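Local coordinates for serine-tRNA ligase (Naegleria fowleri, PDB 6BLJ), which probably charges tRNA(Ser) with serine in the cytoplasm, activating the amino acid with ATP as class II aminoacyl-tRNA synthetases do, at residues I233-K238 against S443-T448. Residues are numbered along the deposited sequence; the frame is centred on the assembly and turned at random.
Sequences IDFLAK and STLTAT. With AMP (adenosine monophosphate), chain D.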
# COMPACT_ATOMS: atom_id res chain seq x y z
N ILE A 233 9.70 -14.31 30.08
CA ILE A 233 9.85 -15.69 29.60
C ILE A 233 9.97 -16.66 30.78
O ILE A 233 9.36 -17.73 30.78
CB ILE A 233 11.04 -15.77 28.63
CG1 ILE A 233 10.64 -15.09 27.31
CG2 ILE A 233 11.47 -17.20 28.38
CD1 ILE A 233 11.78 -14.59 26.51
N ASP A 234 10.75 -16.29 31.80
CA ASP A 234 10.83 -17.14 33.00
C ASP A 234 9.46 -17.27 33.65
O ASP A 234 9.03 -18.37 34.02
CB ASP A 234 11.82 -16.56 34.00
CG ASP A 234 13.25 -16.80 33.59
OD1 ASP A 234 13.45 -17.57 32.63
OD2 ASP A 234 14.15 -16.25 34.26
N PHE A 235 8.75 -16.15 33.78
CA PHE A 235 7.42 -16.11 34.38
C PHE A 235 6.47 -17.09 33.69
O PHE A 235 5.82 -17.92 34.34
CB PHE A 235 6.92 -14.67 34.28
CG PHE A 235 5.57 -14.41 34.91
CD1 PHE A 235 5.46 -14.11 36.25
CD2 PHE A 235 4.43 -14.38 34.13
CE1 PHE A 235 4.23 -13.82 36.81
CE2 PHE A 235 3.19 -14.10 34.69
CZ PHE A 235 3.10 -13.82 36.03
N LEU A 236 6.40 -17.03 32.35
CA LEU A 236 5.49 -17.93 31.65
C LEU A 236 6.00 -19.36 31.57
O LEU A 236 5.20 -20.30 31.61
CB LEU A 236 5.20 -17.39 30.24
CG LEU A 236 4.23 -16.21 30.19
CD1 LEU A 236 4.02 -15.73 28.74
CD2 LEU A 236 2.88 -16.58 30.83
N ALA A 237 7.32 -19.56 31.44
CA ALA A 237 7.86 -20.91 31.40
C ALA A 237 7.52 -21.68 32.67
O ALA A 237 7.21 -22.87 32.62
CB ALA A 237 9.38 -20.90 31.19
N LYS A 238 7.60 -21.00 33.81
CA LYS A 238 7.23 -21.63 35.07
C LYS A 238 5.75 -21.95 35.14
O LYS A 238 5.36 -22.84 35.91
CB LYS A 238 7.68 -20.73 36.22
CG LYS A 238 9.20 -20.79 36.37
CD LYS A 238 9.79 -19.83 37.39
CE LYS A 238 11.31 -20.00 37.40
NZ LYS A 238 12.03 -19.01 38.25
N SER A 443 -2.91 -13.61 24.15
CA SER A 443 -2.89 -12.49 25.08
C SER A 443 -1.47 -11.96 25.21
O SER A 443 -0.54 -12.73 25.47
CB SER A 443 -3.40 -12.89 26.47
OG SER A 443 -3.35 -11.75 27.32
N THR A 444 -1.31 -10.65 25.06
CA THR A 444 -0.07 -10.01 25.46
C THR A 444 0.33 -10.44 26.86
O THR A 444 -0.51 -10.53 27.76
CB THR A 444 -0.22 -8.49 25.47
OG1 THR A 444 -1.04 -8.05 24.39
CG2 THR A 444 1.17 -7.83 25.46
N LEU A 445 1.62 -10.70 27.06
CA LEU A 445 2.17 -10.58 28.40
C LEU A 445 2.79 -9.20 28.57
O LEU A 445 2.32 -8.40 29.39
CB LEU A 445 3.20 -11.67 28.73
CG LEU A 445 3.50 -11.73 30.24
CD1 LEU A 445 2.30 -12.31 31.02
CD2 LEU A 445 4.74 -12.53 30.57
N THR A 446 3.82 -8.88 27.79
CA THR A 446 4.38 -7.54 27.84
C THR A 446 4.97 -7.14 26.49
O THR A 446 5.77 -7.87 25.90
CB THR A 446 5.43 -7.42 28.97
OG1 THR A 446 5.99 -6.10 28.99
CG2 THR A 446 6.58 -8.43 28.81
N ALA A 447 4.55 -5.97 26.01
CA ALA A 447 5.23 -5.27 24.94
C ALA A 447 6.16 -4.25 25.59
O ALA A 447 5.70 -3.36 26.31
CB ALA A 447 4.20 -4.59 24.03
N THR A 448 7.48 -4.41 25.39
CA THR A 448 8.38 -3.85 26.39
C THR A 448 8.56 -2.34 26.27
O THR A 448 8.71 -1.68 27.30
CB THR A 448 9.73 -4.58 26.37
OG1 THR A 448 10.34 -4.45 25.07
CG2 THR A 448 9.54 -6.07 26.71
P AMP D . -2.55 -5.49 19.76
O1P AMP D . -2.94 -4.33 18.86
O2P AMP D . -1.94 -6.70 19.16
O3P AMP D . -3.73 -5.82 20.66
O5' AMP D . -1.44 -4.90 20.74
C5' AMP D . -0.94 -5.65 21.84
C4' AMP D . -0.08 -4.78 22.73
O4' AMP D . 1.16 -4.44 22.05
C3' AMP D . -0.68 -3.45 23.11
O3' AMP D . -1.57 -3.54 24.20
C2' AMP D . 0.54 -2.59 23.39
O2' AMP D . 1.04 -2.87 24.69
C1' AMP D . 1.53 -3.12 22.36
N9 AMP D . 1.56 -2.32 21.11
C8 AMP D . 0.64 -2.37 20.09
N7 AMP D . 0.90 -1.56 19.10
C5 AMP D . 2.07 -0.93 19.48
C6 AMP D . 2.87 0.06 18.86
N6 AMP D . 2.63 0.56 17.64
N1 AMP D . 3.96 0.50 19.54
C2 AMP D . 4.23 -0.03 20.73
N3 AMP D . 3.57 -0.98 21.41
C4 AMP D . 2.49 -1.38 20.73
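Leu-236 on helix 220-238 and Leu-445 on strand 436-447 bring the two backbones nearest, with their CA atoms 8.7 Å apart. The strand belongs to the mostly antiparallel sheet of the class II synthetase core and has a classic beta bulge, where Leu-445 and Thr-446 both pair through the backbone with Ile-336 of strand 332-342. Leu-445 points to the helix and is the strand segment's only touching residue; the contact is apolar, with no hydrogen bond across it. Its CG lies anti to the backbone N (chi1 -166°), which carries the branch toward the helix, and CD2 makes the closest approaches. Leu-236 CG lies 3.7 Å from Leu-445 CD2, the two side chains meeting tip to tip. The same methyl comes obliquely to the Phe-235 ring, with Leu-445 CD2 4.0 Å from Phe-235 CD2. Phe-363 of helix 348-366 packs on Leu-445 and stacks edge-to-face with Phe-235, so a second helix joins this apolar layer. Ile-233, whose CB points away from the strand, packs on Leu-226 of the second subunit. Thr-444 and Ala-447, one residue before and two after Leu-445, line the AMP pocket. Thr-444 OG1 is hydrogen-bonded to Ser-409 N and lies 3.5 Å from AMP C5'. Ala-447, the N-cap residue of helix 448-458, sets its CB 3.5 Å from AMP C1'.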